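Local atomic coordinates of insulinase family protease (Yersinia pestis, PDB entry 3GO9), a protein that is predicted to be an insulinase-family (M16) protease that binds zinc, although the family's usual metal-binding motif is incomplete and its activity is not established. Residues V68-L73 against E197-F202; P75-M80 against L142-Q147. One frame throughout, in Å; residues are numbered along the deposited sequence.

Interaction 1: V68-L73 against E197-F202; sequences VGFAHL and EKLKQF. With ZN (zinc ion), chain C.
Phe70 points its ring into helix 196-206, where Leu199 and Phe202 meet it in different ways. With Phe202 it forms a T-shaped pair: the edge of Phe70 is turned toward the face of Phe202, the planes stand at 82°, and the ring centroids are 5.7 Å apart. The CB of Phe70 lies over that same Phe202 face, 4.0 Å from the ring centroid, in a CH-pi contact. Phe202 CB sits in the plane of the Phe70 ring, 3.8 Å from Phe70 CD2. Leu199 covers a face of Phe70 instead; its CD1 is 3.8 Å from the ring centroid, displaced toward the rim and closest to CD2 and to CG, which stands anti to the Phe70 carbonyl carbon (chi1 -81°). At the far end of the ring, Phe70 CE2 comes within 3.5 Å of Leu199 CA, so the aromatic group reaches the helix backbone itself. One turn on, Leu73 CD2 touches Leu199 CD2 at 3.9 Å, the two side chains crossing at about a right angle.

This is aromatic-aliphatic helix-helix packing, made by the first turn of the helix that carries the zinc ligand His72. Its NE2 binds the zinc ion at 2.0 Å together with Asp158 and Ile160 O, while Thr109 is hydrogen-bonded to ND1. Glu63 accepts hydrogen bonds from the backbone N of Gly69 and Ala71 at the helix start. The contact thus presses helix 70-80 onto helix 196-206, with Val149 and Ala152 of helix 146-153 adding to the apolar surroundings of Leu199 and Leu73.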
loop_
_atom_site.group_PDB
_atom_site.type_symbol
_atom_site.label_atom_id
_atom_site.label_comp_id
_atom_site.label_asym_id
_atom_site.label_seq_id
_atom_site.Cartn_x
_atom_site.Cartn_y
_atom_site.Cartn_z
ATOM N N VAL A 68 -23.354 -9.117 -4.724
ATOM C CA VAL A 68 -22.145 -9.709 -4.224
ATOM C C VAL A 68 -21.271 -10.119 -5.399
ATOM O O VAL A 68 -21.726 -10.803 -6.330
ATOM C CB VAL A 68 -22.486 -10.944 -3.353
ATOM C CG1 VAL A 68 -21.239 -11.731 -3.031
ATOM C CG2 VAL A 68 -23.266 -10.501 -2.082
ATOM N N GLY A 69 -20.030 -9.650 -5.373
ATOM C CA GLY A 69 -19.044 -10.016 -6.390
ATOM C C GLY A 69 -19.108 -9.162 -7.655
ATOM O O GLY A 69 -18.290 -9.367 -8.580
ATOM N N PHE A 70 -20.087 -8.250 -7.750
ATOM C CA PHE A 70 -20.255 -7.433 -8.961
ATOM C C PHE A 70 -19.011 -6.590 -9.255
ATOM O O PHE A 70 -18.556 -6.533 -10.406
ATOM C CB PHE A 70 -21.493 -6.525 -8.877
ATOM C CG PHE A 70 -22.798 -7.184 -9.193
ATOM C CD1 PHE A 70 -22.965 -8.558 -9.242
ATOM C CD2 PHE A 70 -23.886 -6.381 -9.499
ATOM C CE1 PHE A 70 -24.184 -9.090 -9.604
ATOM C CE2 PHE A 70 -25.092 -6.910 -9.836
ATOM C CZ PHE A 70 -25.257 -8.262 -9.872
ATOM N N ALA A 71 -18.430 -5.967 -8.251
ATOM C CA ALA A 71 -17.281 -5.081 -8.538
ATOM C C ALA A 71 -16.097 -5.892 -9.034
ATOM O O ALA A 71 -15.258 -5.415 -9.827
ATOM C CB ALA A 71 -16.880 -4.333 -7.278
ATOM N N HIS A 72 -15.961 -7.106 -8.530
ATOM C CA HIS A 72 -14.837 -7.979 -8.979
ATOM C C HIS A 72 -15.072 -8.542 -10.385
ATOM O O HIS A 72 -14.093 -8.878 -11.090
ATOM C CB HIS A 72 -14.625 -9.076 -7.947
ATOM C CG HIS A 72 -13.373 -9.865 -8.140
ATOM N ND1 HIS A 72 -12.141 -9.367 -7.771
ATOM C CD2 HIS A 72 -13.175 -11.136 -8.541
ATOM C CE1 HIS A 72 -11.225 -10.298 -7.995
ATOM N NE2 HIS A 72 -11.827 -11.353 -8.499
ATOM N N LEU A 73 -16.318 -8.707 -10.779
ATOM C CA LEU A 73 -16.675 -9.264 -12.097
ATOM C C LEU A 73 -16.474 -8.266 -13.234
ATOM O O LEU A 73 -16.008 -8.607 -14.322
ATOM C CB LEU A 73 -18.115 -9.797 -12.130
ATOM C CG LEU A 73 -18.634 -10.379 -13.438
ATOM C CD1 LEU A 73 -17.754 -11.463 -13.934
ATOM C CD2 LEU A 73 -20.061 -10.870 -13.287
ATOM N N GLU A 197 -29.075 -7.262 -16.071
ATOM C CA GLU A 197 -29.608 -5.903 -16.009
ATOM C C GLU A 197 -29.180 -5.199 -14.708
ATOM O O GLU A 197 -28.800 -4.020 -14.736
ATOM C CB GLU A 197 -31.124 -5.915 -16.186
ATOM C CG GLU A 197 -31.547 -6.432 -17.596
ATOM C CD GLU A 197 -31.084 -5.526 -18.713
ATOM O OE1 GLU A 197 -31.045 -4.287 -18.509
ATOM O OE2 GLU A 197 -30.763 -6.052 -19.804
ATOM N N LYS A 198 -29.181 -5.922 -13.615
ATOM C CA LYS A 198 -28.803 -5.368 -12.320
ATOM C C LYS A 198 -27.299 -5.078 -12.313
ATOM O O LYS A 198 -26.839 -4.103 -11.715
ATOM C CB LYS A 198 -29.130 -6.283 -11.168
ATOM C CG LYS A 198 -28.984 -5.583 -9.826
ATOM C CD LYS A 198 -29.648 -6.326 -8.691
ATOM C CE LYS A 198 -31.113 -5.858 -8.513
ATOM N NZ LYS A 198 -31.624 -6.247 -7.170
ATOM N N LEU A 199 -26.547 -5.950 -12.951
ATOM C CA LEU A 199 -25.102 -5.706 -13.078
ATOM C C LEU A 199 -24.824 -4.404 -13.840
ATOM O O LEU A 199 -23.927 -3.648 -13.467
ATOM C CB LEU A 199 -24.450 -6.924 -13.703
ATOM C CG LEU A 199 -22.942 -6.870 -13.932
ATOM C CD1 LEU A 199 -22.118 -6.670 -12.657
ATOM C CD2 LEU A 199 -22.458 -8.087 -14.661
ATOM N N LYS A 200 -25.549 -4.168 -14.936
ATOM C CA LYS A 200 -25.325 -2.963 -15.736
ATOM C C LYS A 200 -25.715 -1.733 -14.899
ATOM O O LYS A 200 -25.067 -0.724 -14.947
ATOM C CB LYS A 200 -26.204 -2.986 -16.987
ATOM C CG LYS A 200 -25.896 -4.041 -17.993
ATOM C CD LYS A 200 -26.894 -3.880 -19.212
ATOM C CE LYS A 200 -27.158 -5.192 -19.950
ATOM N NZ LYS A 200 -27.493 -5.003 -21.372
ATOM N N GLN A 201 -26.784 -1.845 -14.137
ATOM C CA GLN A 201 -27.238 -0.743 -13.308
ATOM C C GLN A 201 -26.199 -0.410 -12.243
ATOM O O GLN A 201 -25.884 0.770 -11.997
ATOM C CB GLN A 201 -28.572 -1.102 -12.665
ATOM C CG GLN A 201 -29.665 -1.123 -13.700
ATOM C CD GLN A 201 -31.036 -1.397 -13.098
ATOM O OE1 GLN A 201 -31.227 -2.351 -12.322
ATOM N NE2 GLN A 201 -32.006 -0.558 -13.462
ATOM N N PHE A 202 -25.597 -1.447 -11.669
ATOM C CA PHE A 202 -24.520 -1.266 -10.680
ATOM C C PHE A 202 -23.352 -0.541 -11.302
ATOM O O PHE A 202 -22.810 0.393 -10.744
ATOM C CB PHE A 202 -24.084 -2.626 -10.115
ATOM C CG PHE A 202 -22.936 -2.573 -9.172
ATOM C CD1 PHE A 202 -23.112 -2.420 -7.794
ATOM C CD2 PHE A 202 -21.666 -2.778 -9.613
ATOM C CE1 PHE A 202 -22.036 -2.398 -6.942
ATOM C CE2 PHE A 202 -20.595 -2.732 -8.768
ATOM C CZ PHE A 202 -20.771 -2.569 -7.423
HETATM ZN ZN ZN C . -10.427 -12.810 -8.551
HETATM O O HOH W 1 -11.760 -13.760 -8.487
HETATM O O HOH W 2 -9.494 -12.883 -6.906
#

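Interaction 2: P75-M80 against L142-Q147; sequences PRLALM and LAVSEQ
Leu77 and Ala78 give helix 70-80 its contact with the chain that leads into helix 146-153. The CD1 branch of Leu77 meets Val144 CG2 at 3.9 Å, with the two side chains at an oblique angle, and lies 4.3 Å from Leu142 CD2. Closer to the backbone, Leu77 CB approaches Ala143 O at 3.9 Å. Ala78 offers its methyl to the other branch of Leu142, with CB 3.7 Å from Leu142 CD1, the two Leu142 methyls thus being divided between the two helix residues.

An inverse gamma turn centred on Ala143 bends the chain between Leu142 and Val144. Just beyond it, Ser145 is the N-cap of helix 146-153: its OG caps a backbone N in the first turn, while Thr148 OG1 bonds back to Ser145 N, the reciprocal arrangement of a capping box. The same OG1 is hydrogen-bonded to Ala143 O, and Tyr203 OH is bonded to Leu142 N. On the helix side, the backbone kinks at Pro75. Arg76 holds Asp158, a zinc ligand, by a salt bridge, making it a second-shell residue of that metal site. M16 peptidases usually carry an HxxEH motif here; if His72 corresponds to its first histidine, as the sequence suggests, Pro75 and Arg76 fall where the glutamate and second histidine would be.

No hydrogen bond crosses between the two segments. What joins them is van der Waals packing, mostly of methyl groups, with one carbonyl oxygen beside Leu77 CB, while Leu142 N, Ala143 O and Ser145 N are satisfied by Tyr203 and Thr148.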
loop_
_atom_site.group_PDB
_atom_site.type_symbol
_atom_site.label_atom_id
_atom_site.label_comp_id
_atom_site.label_asym_id
_atom_site.label_seq_id
_atom_site.Cartn_x
_atom_site.Cartn_y
_atom_site.Cartn_z
ATOM N N PRO A 75 -14.315 -5.926 -14.088
ATOM C CA PRO A 75 -13.107 -5.853 -14.881
ATOM C C PRO A 75 -12.828 -7.079 -15.718
ATOM O O PRO A 75 -12.155 -6.953 -16.766
ATOM C CB PRO A 75 -11.997 -5.641 -13.833
ATOM C CG PRO A 75 -12.614 -5.821 -12.558
ATOM C CD PRO A 75 -14.041 -5.756 -12.650
ATOM N N ARG A 76 -13.332 -8.254 -15.310
ATOM C CA ARG A 76 -13.133 -9.429 -16.137
ATOM C C ARG A 76 -13.879 -9.269 -17.492
ATOM O O ARG A 76 -13.433 -9.731 -18.551
ATOM C CB ARG A 76 -13.626 -10.672 -15.399
ATOM C CG ARG A 76 -13.047 -11.936 -16.045
ATOM C CD ARG A 76 -13.572 -13.178 -15.369
ATOM N NE ARG A 76 -13.144 -13.363 -13.984
ATOM C CZ ARG A 76 -13.288 -14.525 -13.351
ATOM N NH1 ARG A 76 -13.845 -15.558 -13.979
ATOM N NH2 ARG A 76 -12.913 -14.667 -12.077
ATOM N N LEU A 77 -15.018 -8.598 -17.461
ATOM C CA LEU A 77 -15.773 -8.314 -18.690
ATOM C C LEU A 77 -14.917 -7.517 -19.722
ATOM O O LEU A 77 -14.943 -7.839 -20.913
ATOM C CB LEU A 77 -17.105 -7.611 -18.377
ATOM C CG LEU A 77 -18.002 -8.336 -17.434
ATOM C CD1 LEU A 77 -19.298 -7.465 -17.210
ATOM C CD2 LEU A 77 -18.387 -9.763 -17.894
ATOM N N ALA A 78 -14.205 -6.517 -19.222
ATOM C CA ALA A 78 -13.368 -5.634 -19.976
ATOM C C ALA A 78 -12.242 -6.410 -20.691
ATOM O O ALA A 78 -11.711 -5.940 -21.707
ATOM C CB ALA A 78 -12.766 -4.489 -19.067
ATOM N N LEU A 79 -11.907 -7.606 -20.184
ATOM C CA LEU A 79 -10.921 -8.491 -20.841
ATOM C C LEU A 79 -11.564 -9.460 -21.814
ATOM O O LEU A 79 -10.879 -10.079 -22.627
ATOM C CB LEU A 79 -10.116 -9.288 -19.802
ATOM C CG LEU A 79 -9.335 -8.436 -18.836
ATOM C CD1 LEU A 79 -8.739 -9.232 -17.593
ATOM C CD2 LEU A 79 -8.178 -7.676 -19.553
HETATM N N MSE A 80 -12.871 -9.677 -21.739
HETATM C CA MSE A 80 -13.542 -10.544 -22.692
HETATM C C MSE A 80 -13.727 -9.802 -23.989
HETATM O O MSE A 80 -13.547 -10.364 -25.065
HETATM C CB MSE A 80 -14.913 -10.972 -22.173
HETATM C CG MSE A 80 -14.915 -11.660 -20.859
HETATM SE SE MSE A 80 -13.965 -13.369 -20.855
HETATM C CE MSE A 80 -12.263 -12.843 -20.455
ATOM N N LEU A 142 -18.525 -0.181 -20.874
ATOM C CA LEU A 142 -18.173 -1.587 -20.545
ATOM C C LEU A 142 -19.156 -2.552 -21.215
ATOM O O LEU A 142 -20.357 -2.288 -21.251
ATOM C CB LEU A 142 -18.167 -1.782 -19.027
ATOM C CG LEU A 142 -17.718 -3.157 -18.540
ATOM C CD1 LEU A 142 -16.251 -3.349 -18.853
ATOM C CD2 LEU A 142 -17.981 -3.333 -17.005
ATOM N N ALA A 143 -18.632 -3.648 -21.775
ATOM C CA ALA A 143 -19.422 -4.598 -22.530
ATOM C C ALA A 143 -20.090 -5.571 -21.566
ATOM O O ALA A 143 -19.531 -6.583 -21.209
ATOM C CB ALA A 143 -18.531 -5.350 -23.593
ATOM N N VAL A 144 -21.275 -5.215 -21.094
ATOM C CA VAL A 144 -21.974 -5.997 -20.092
ATOM C C VAL A 144 -23.192 -6.597 -20.802
ATOM O O VAL A 144 -24.145 -5.907 -21.124
ATOM C CB VAL A 144 -22.427 -5.116 -18.896
ATOM C CG1 VAL A 144 -23.080 -6.007 -17.807
ATOM C CG2 VAL A 144 -21.242 -4.313 -18.323
ATOM N N SER A 145 -23.112 -7.871 -21.105
ATOM C CA SER A 145 -24.194 -8.551 -21.776
ATOM C C SER A 145 -24.271 -9.965 -21.310
ATOM O O SER A 145 -23.363 -10.457 -20.639
ATOM C CB SER A 145 -23.950 -8.525 -23.285
ATOM O OG SER A 145 -22.834 -9.336 -23.624
ATOM N N GLU A 146 -25.354 -10.675 -21.671
ATOM C CA GLU A 146 -25.435 -12.096 -21.322
ATOM C C GLU A 146 -24.236 -12.844 -21.887
ATOM O O GLU A 146 -23.664 -13.728 -21.247
ATOM C CB GLU A 146 -26.732 -12.705 -21.871
ATOM C CG GLU A 146 -28.009 -12.143 -21.272
ATOM C CD GLU A 146 -28.408 -12.729 -19.903
ATOM O OE1 GLU A 146 -29.467 -12.273 -19.395
ATOM O OE2 GLU A 146 -27.703 -13.616 -19.325
ATOM N N GLN A 147 -23.831 -12.451 -23.081
ATOM C CA GLN A 147 -22.717 -13.088 -23.782
ATOM C C GLN A 147 -21.378 -12.882 -23.062
ATOM O O GLN A 147 -20.625 -13.833 -22.864
ATOM C CB GLN A 147 -22.625 -12.581 -25.225
ATOM C CG GLN A 147 -23.784 -13.003 -26.121
ATOM C CD GLN A 147 -25.130 -12.391 -25.688
ATOM O OE1 GLN A 147 -25.217 -11.185 -25.373
ATOM N NE2 GLN A 147 -26.179 -13.231 -25.650
#

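From the N terminus the chain lays down strands 26-30, 36-41 and 50-56 before it enters helix 70-80, whose opening turn serves interaction 1 and whose later part serves interaction 2. It then passes through helix 87-95 and strands 107-109 and 114-120, and returns after helix 125-140, where 142-147 closes the shorter loop against 75-80. Helix 146-153 follows before helix 196-206 closes the longer loop on 68-73, so interaction 2 lies within interaction 1 along the sequence. The two contacts merge in space: Leu199 CD2 is 3.8 Å from Val144 CG1 and 4.1 Å from Leu77 CD1. Together they bring helices 70-80, 146-153 and 196-206 into one continuous apolar packing.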